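Local coordinates for protein cypemycin cysteine dehydrogenase (decarboxylating) (Streptomyces sp, PDB 6JDD) that carries out the oxidative decarboxylation of the C-terminal cysteine of the cypemycin precursor peptide, a step in the biosynthesis of this linaridin, at residues A[25-30]-A[170-175]; A[91-96]-A[124-129]. All blocks are in the same frame, centred on the assembly; numbering follows the deposited sequence.

Interaction 1 (A[25-30]-A[170-175])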
# COMPACT_ATOMS: atom_id res chain seq x y z
N PRO A 25 9.08 22.01 22.99
CA PRO A 25 9.60 20.98 23.91
C PRO A 25 10.65 21.52 24.90
O PRO A 25 10.61 21.14 26.05
CB PRO A 25 10.24 19.97 22.97
CG PRO A 25 9.45 20.13 21.69
CD PRO A 25 9.19 21.60 21.59
N TRP A 26 11.50 22.44 24.46
CA TRP A 26 12.44 23.15 25.37
C TRP A 26 11.67 23.90 26.47
O TRP A 26 12.00 23.72 27.67
CB TRP A 26 13.36 24.08 24.57
CG TRP A 26 14.47 24.66 25.38
CD1 TRP A 26 15.74 24.20 25.46
CD2 TRP A 26 14.39 25.80 26.25
NE1 TRP A 26 16.47 24.99 26.31
CE2 TRP A 26 15.67 25.98 26.80
CE3 TRP A 26 13.38 26.70 26.59
CZ2 TRP A 26 15.97 27.00 27.69
CZ3 TRP A 26 13.67 27.72 27.46
CH2 TRP A 26 14.95 27.87 27.99
N TRP A 27 10.66 24.69 26.11
CA TRP A 27 9.81 25.42 27.08
C TRP A 27 8.99 24.49 27.97
O TRP A 27 8.84 24.79 29.15
CB TRP A 27 8.89 26.38 26.33
CG TRP A 27 9.65 27.57 25.89
CD1 TRP A 27 10.10 27.86 24.63
CD2 TRP A 27 10.14 28.60 26.75
NE1 TRP A 27 10.80 29.03 24.64
CE2 TRP A 27 10.84 29.51 25.93
CE3 TRP A 27 10.04 28.83 28.12
CZ2 TRP A 27 11.43 30.67 26.45
CZ3 TRP A 27 10.64 29.97 28.63
CH2 TRP A 27 11.31 30.88 27.80
N ILE A 28 8.43 23.41 27.44
CA ILE A 28 7.74 22.39 28.30
C ILE A 28 8.77 21.83 29.30
O ILE A 28 8.44 21.75 30.50
CB ILE A 28 7.09 21.26 27.47
CG1 ILE A 28 6.05 21.79 26.48
CG2 ILE A 28 6.51 20.19 28.39
CD1 ILE A 28 4.85 22.41 27.13
N HIS A 29 9.97 21.46 28.85
CA HIS A 29 11.04 20.95 29.74
C HIS A 29 11.32 22.00 30.83
O HIS A 29 11.33 21.62 32.00
CB HIS A 29 12.27 20.60 28.93
CG HIS A 29 13.41 20.15 29.78
ND1 HIS A 29 13.36 18.96 30.49
CD2 HIS A 29 14.61 20.72 30.03
CE1 HIS A 29 14.48 18.82 31.14
NE2 HIS A 29 15.26 19.88 30.87
N TRP A 30 11.50 23.26 30.45
CA TRP A 30 11.69 24.42 31.38
C TRP A 30 10.57 24.47 32.43
O TRP A 30 10.85 24.46 33.66
CB TRP A 30 11.79 25.75 30.62
CG TRP A 30 11.82 26.97 31.50
CD1 TRP A 30 12.93 27.59 31.99
CD2 TRP A 30 10.69 27.73 31.97
NE1 TRP A 30 12.56 28.67 32.75
CE2 TRP A 30 11.20 28.77 32.77
CE3 TRP A 30 9.30 27.63 31.81
CZ2 TRP A 30 10.37 29.70 33.40
CZ3 TRP A 30 8.48 28.53 32.44
CH2 TRP A 30 9.02 29.56 33.22
N PHE A 170 5.00 35.11 21.62
CA PHE A 170 5.61 33.80 21.99
C PHE A 170 6.32 33.90 23.35
O PHE A 170 7.55 33.93 23.41
CB PHE A 170 6.58 33.28 20.93
CG PHE A 170 6.90 31.82 21.11
CD1 PHE A 170 5.87 30.88 21.13
CD2 PHE A 170 8.21 31.40 21.28
CE1 PHE A 170 6.16 29.54 21.30
CE2 PHE A 170 8.49 30.05 21.44
CZ PHE A 170 7.46 29.14 21.46
N ASN A 171 5.54 33.93 24.41
CA ASN A 171 6.01 34.38 25.74
C ASN A 171 5.33 33.52 26.80
O ASN A 171 4.27 33.95 27.29
CB ASN A 171 5.71 35.86 25.90
CG ASN A 171 6.10 36.40 27.26
OD1 ASN A 171 6.55 35.65 28.12
ND2 ASN A 171 5.92 37.69 27.46
N LEU A 172 5.91 32.38 27.16
CA LEU A 172 5.28 31.49 28.17
C LEU A 172 5.29 32.13 29.57
O LEU A 172 4.28 32.11 30.27
CB LEU A 172 5.97 30.12 28.18
CG LEU A 172 5.37 29.09 29.14
CD1 LEU A 172 3.92 28.86 28.87
CD2 LEU A 172 6.10 27.78 29.04
N PRO A 173 6.41 32.70 30.06
CA PRO A 173 6.38 33.32 31.40
C PRO A 173 5.26 34.39 31.54
O PRO A 173 4.47 34.34 32.50
CB PRO A 173 7.79 33.91 31.55
CG PRO A 173 8.64 33.05 30.61
CD PRO A 173 7.75 32.77 29.42
N GLY A 174 5.17 35.29 30.55
CA GLY A 174 4.07 36.28 30.47
C GLY A 174 2.71 35.61 30.43
O GLY A 174 1.78 36.07 31.12
N ALA A 175 2.57 34.54 29.64
CA ALA A 175 1.29 33.83 29.54
C ALA A 175 0.94 33.31 30.95
O ALA A 175 -0.24 33.31 31.33
CB ALA A 175 1.34 32.75 28.48
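W27 projects from helix 24-34 toward the start of helix 172-185 and meets F170, just before that helix, and L172 and P173 in its first turn. Its indole spreads its contacts along the length of the ring system. At the pyrrole end NE1 lies 4.1 Å from CE2 of F170, and the five-membered ring and the phenyl ring stand almost perpendicular, planes at 88°, in an oblique pairing. At the benzo end CZ3 of W27 rests 4.1 Å from CD of P173, the two side chains crossing at about a right angle. Nearer the backbone, CD2 of L172 comes 4.1 Å from CB of W27, the leucine and the indole sliding past each other in opposite directions. One turn later W30 adds a second point of support, its CZ3 4.2 Å from L172 CD2, so this one methyl is shared by two tryptophans.

The two tryptophans leave the helix differently, CG of W27 anti to its carbonyl carbon and beside the backbone N (chi1 -76°), CG of W30 anti to the backbone N (chi1 173°). Further out, N171 sets the helix start as N-cap, its OD1 accepting from G174 N at 2.8 Å with the donor above the carbonyl plane, while its ND2 is bound to P153 O. The ring of W26 of the second subunit also meets W27, which places the contact beside a subunit interface. An alanine in place of W27 would probably leave F170 CE2 without its indole neighbour and P173 with W30 alone of the two tryptophans, opening a gap between the two segments.

No hydrogen bond joins the segments, so this surface contact between helix 24-34 and the loop and first turn of helix 172-185 depends on apolar and aromatic side chains fitting together rather than on directional polar bonds.

Interaction 2 (A[91-96]-A[124-129]). With FAD (flavin-adenine dinucleotide), chain B.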
# COMPACT_ATOMS: atom_id res chain seq x y z
N LEU A 91 -3.25 27.58 27.29
CA LEU A 91 -2.25 28.45 26.63
C LEU A 91 -2.13 27.95 25.20
O LEU A 91 -1.80 26.79 25.03
CB LEU A 91 -0.90 28.41 27.36
CG LEU A 91 -0.97 28.51 28.88
CD1 LEU A 91 0.39 28.26 29.51
CD2 LEU A 91 -1.50 29.88 29.32
N VAL A 92 -2.41 28.79 24.22
CA VAL A 92 -2.16 28.49 22.79
C VAL A 92 -0.76 29.01 22.44
O VAL A 92 -0.57 30.20 22.33
CB VAL A 92 -3.28 29.07 21.91
CG1 VAL A 92 -3.15 28.59 20.47
CG2 VAL A 92 -4.65 28.71 22.46
N PHE A 93 0.19 28.09 22.33
CA PHE A 93 1.64 28.37 22.45
C PHE A 93 2.39 27.47 21.49
O PHE A 93 2.49 26.27 21.74
CB PHE A 93 2.10 28.10 23.89
CG PHE A 93 3.53 28.46 24.15
CD1 PHE A 93 3.95 29.78 24.11
CD2 PHE A 93 4.46 27.48 24.42
CE1 PHE A 93 5.27 30.12 24.33
CE2 PHE A 93 5.78 27.82 24.65
CZ PHE A 93 6.19 29.14 24.60
N PRO A 94 2.80 27.94 20.30
CA PRO A 94 2.35 29.21 19.74
C PRO A 94 0.96 29.15 19.08
O PRO A 94 0.41 28.07 18.92
CB PRO A 94 3.37 29.43 18.63
CG PRO A 94 3.60 28.05 18.11
CD PRO A 94 3.64 27.20 19.36
N ALA A 95 0.44 30.33 18.71
CA ALA A 95 -0.88 30.47 18.07
C ALA A 95 -0.69 31.05 16.70
O ALA A 95 -0.27 32.16 16.60
CB ALA A 95 -1.77 31.32 18.87
N THR A 96 -1.01 30.28 15.68
CA THR A 96 -1.03 30.75 14.28
C THR A 96 -2.17 31.77 14.09
O THR A 96 -3.19 31.74 14.82
CB THR A 96 -1.13 29.58 13.30
OG1 THR A 96 -2.27 28.80 13.67
CG2 THR A 96 0.12 28.72 13.31
N VAL A 124 -5.19 31.95 27.17
CA VAL A 124 -4.14 32.92 26.76
C VAL A 124 -3.56 32.51 25.42
O VAL A 124 -3.25 31.36 25.22
CB VAL A 124 -3.03 33.04 27.81
CG1 VAL A 124 -2.09 34.17 27.48
CG2 VAL A 124 -3.62 33.21 29.20
N ILE A 125 -3.38 33.49 24.56
CA ILE A 125 -3.00 33.28 23.15
C ILE A 125 -1.62 33.90 22.94
O ILE A 125 -1.49 35.15 22.97
CB ILE A 125 -4.04 33.85 22.19
CG1 ILE A 125 -5.41 33.26 22.48
CG2 ILE A 125 -3.60 33.61 20.75
CD1 ILE A 125 -6.51 33.78 21.60
N ALA A 126 -0.66 33.02 22.72
CA ALA A 126 0.72 33.40 22.44
C ALA A 126 0.87 33.41 20.92
O ALA A 126 1.49 32.51 20.36
CB ALA A 126 1.65 32.47 23.14
N ASP A 127 0.31 34.45 20.31
CA ASP A 127 0.24 34.60 18.84
C ASP A 127 1.66 34.71 18.26
O ASP A 127 2.50 35.43 18.81
CB ASP A 127 -0.59 35.83 18.47
CG ASP A 127 -0.08 37.06 19.20
OD1 ASP A 127 -0.20 37.08 20.45
OD2 ASP A 127 0.48 37.96 18.51
N THR A 128 1.83 34.06 17.12
CA THR A 128 2.99 34.18 16.20
C THR A 128 2.41 34.41 14.80
O THR A 128 2.36 33.45 14.06
CB THR A 128 3.89 32.93 16.27
OG1 THR A 128 3.15 31.73 16.03
CG2 THR A 128 4.55 32.77 17.62
N PHE A 129 1.97 35.63 14.47
CA PHE A 129 1.40 35.99 13.14
C PHE A 129 2.53 36.47 12.24
O PHE A 129 3.29 37.32 12.61
CB PHE A 129 0.34 37.09 13.24
CG PHE A 129 -0.92 36.74 14.01
CD1 PHE A 129 -1.03 35.57 14.73
CD2 PHE A 129 -1.99 37.60 14.02
CE1 PHE A 129 -2.19 35.26 15.42
CE2 PHE A 129 -3.17 37.29 14.69
CZ PHE A 129 -3.27 36.12 15.39
PA FAD B . -4.34 22.72 11.82
O1A FAD B . -5.18 21.81 12.65
O2A FAD B . -3.06 22.18 11.25
O5B FAD B . -5.23 23.33 10.63
C5B FAD B . -5.27 22.64 9.36
C4B FAD B . -6.53 23.01 8.63
O4B FAD B . -7.20 21.80 8.18
C3B FAD B . -7.58 23.78 9.45
O3B FAD B . -8.25 24.74 8.65
C2B FAD B . -8.53 22.67 9.91
O2B FAD B . -9.83 23.14 10.19
C1B FAD B . -8.51 21.76 8.69
N9A FAD B . -8.83 20.37 8.99
C8A FAD B . -9.66 19.90 9.98
N7A FAD B . -9.74 18.58 9.99
C5A FAD B . -8.91 18.18 8.95
C6A FAD B . -8.57 16.90 8.45
N6A FAD B . -9.03 15.76 8.94
N1A FAD B . -7.72 16.86 7.40
C2A FAD B . -7.25 18.02 6.90
N3A FAD B . -7.50 19.26 7.29
C4A FAD B . -8.35 19.27 8.33
N1 FAD B . 1.36 30.55 10.37
C2 FAD B . 1.28 31.49 11.34
O2 FAD B . 0.19 31.97 11.67
N3 FAD B . 2.38 31.94 12.00
C4 FAD B . 3.64 31.47 11.72
O4 FAD B . 4.60 31.90 12.34
C4X FAD B . 3.76 30.49 10.71
N5 FAD B . 4.95 30.03 10.43
C5X FAD B . 5.05 29.08 9.45
C6 FAD B . 6.32 28.58 9.14
C7 FAD B . 6.50 27.62 8.16
C7M FAD B . 7.88 27.10 7.85
C8 FAD B . 5.37 27.13 7.46
C8M FAD B . 5.53 26.09 6.39
C9 FAD B . 4.11 27.62 7.76
C9A FAD B . 3.93 28.60 8.75
N10 FAD B . 2.67 29.11 9.08
C10 FAD B . 2.55 30.07 10.07
C1' FAD B . 1.47 28.63 8.37
C2' FAD B . 0.70 27.61 9.19
O2' FAD B . 1.48 26.43 9.34
C3' FAD B . -0.62 27.25 8.51
O3' FAD B . -1.49 28.38 8.55
C4' FAD B . -1.34 26.06 9.14
O4' FAD B . -2.55 25.79 8.43
C5' FAD B . -1.65 26.27 10.60
O5' FAD B . -2.49 25.19 11.08
P FAD B . -2.77 25.05 12.66
O1P FAD B . -3.22 26.38 13.17
O2P FAD B . -1.59 24.39 13.29
O3P FAD B . -4.01 24.03 12.67
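L91 and V124 lie side by side on neighbouring parallel strands of the Rossmann-like sheet that carries the flavin in this family, CD2 of L91 being 3.8 Å from CB of V124. On the sheet face of V92 and I125, A95 CB packs 3.5 Å from I125 CG2, a methyl held anti to the backbone N. Between these pairs a beta bulge at F93 and P94, with a cis peptide before the proline, shifts the register by one. F93 extends its ring with CG anti to the backbone N (chi1 -175°), and A126 CB sits at the ring edge, in plane, 3.7 Å from CD1.

Past the bulge, T128 N donates an almost straight bond to A95 O at 2.9 Å, while P94 CB rests against the T128 side chain, whose OG1 is hydrogen-bonded to S18 OG. D127 turns its carboxylate to a salt bridge with R154.

Both strand ends lead to FAD. Backbone O of T128 accepts from flavin N3 at 2.6 Å. In T96, OG1 stands between the backbone N and the carbonyl carbon (chi1 54°); it accepts from T99 N as the N-cap of the following helix and donates to phosphate oxygen O1P of FAD at 2.6 Å.

In the fold
Interaction 2 joins two neighbouring strands of the parallel sheet and is nested, along the chain, inside the loop closed by interaction 1; their centres are 11 Å apart. The two meet through F93, whose ring stacks on that of F170 and whose CE2 lies 3.8 Å from W27 CB. A second join is made where L172 CD1 approaches L91 CD1 at 3.6 Å. The helix contact thus packs against one side of the strand pair, while the far ends of the strands hold the flavin and a phosphate. Interaction 1 stays outside this first shell, the F170 side chain being about 9 Å from FAD, which is hydrogen-bonded as well to G17 and T45 and to A108 of the third subunit.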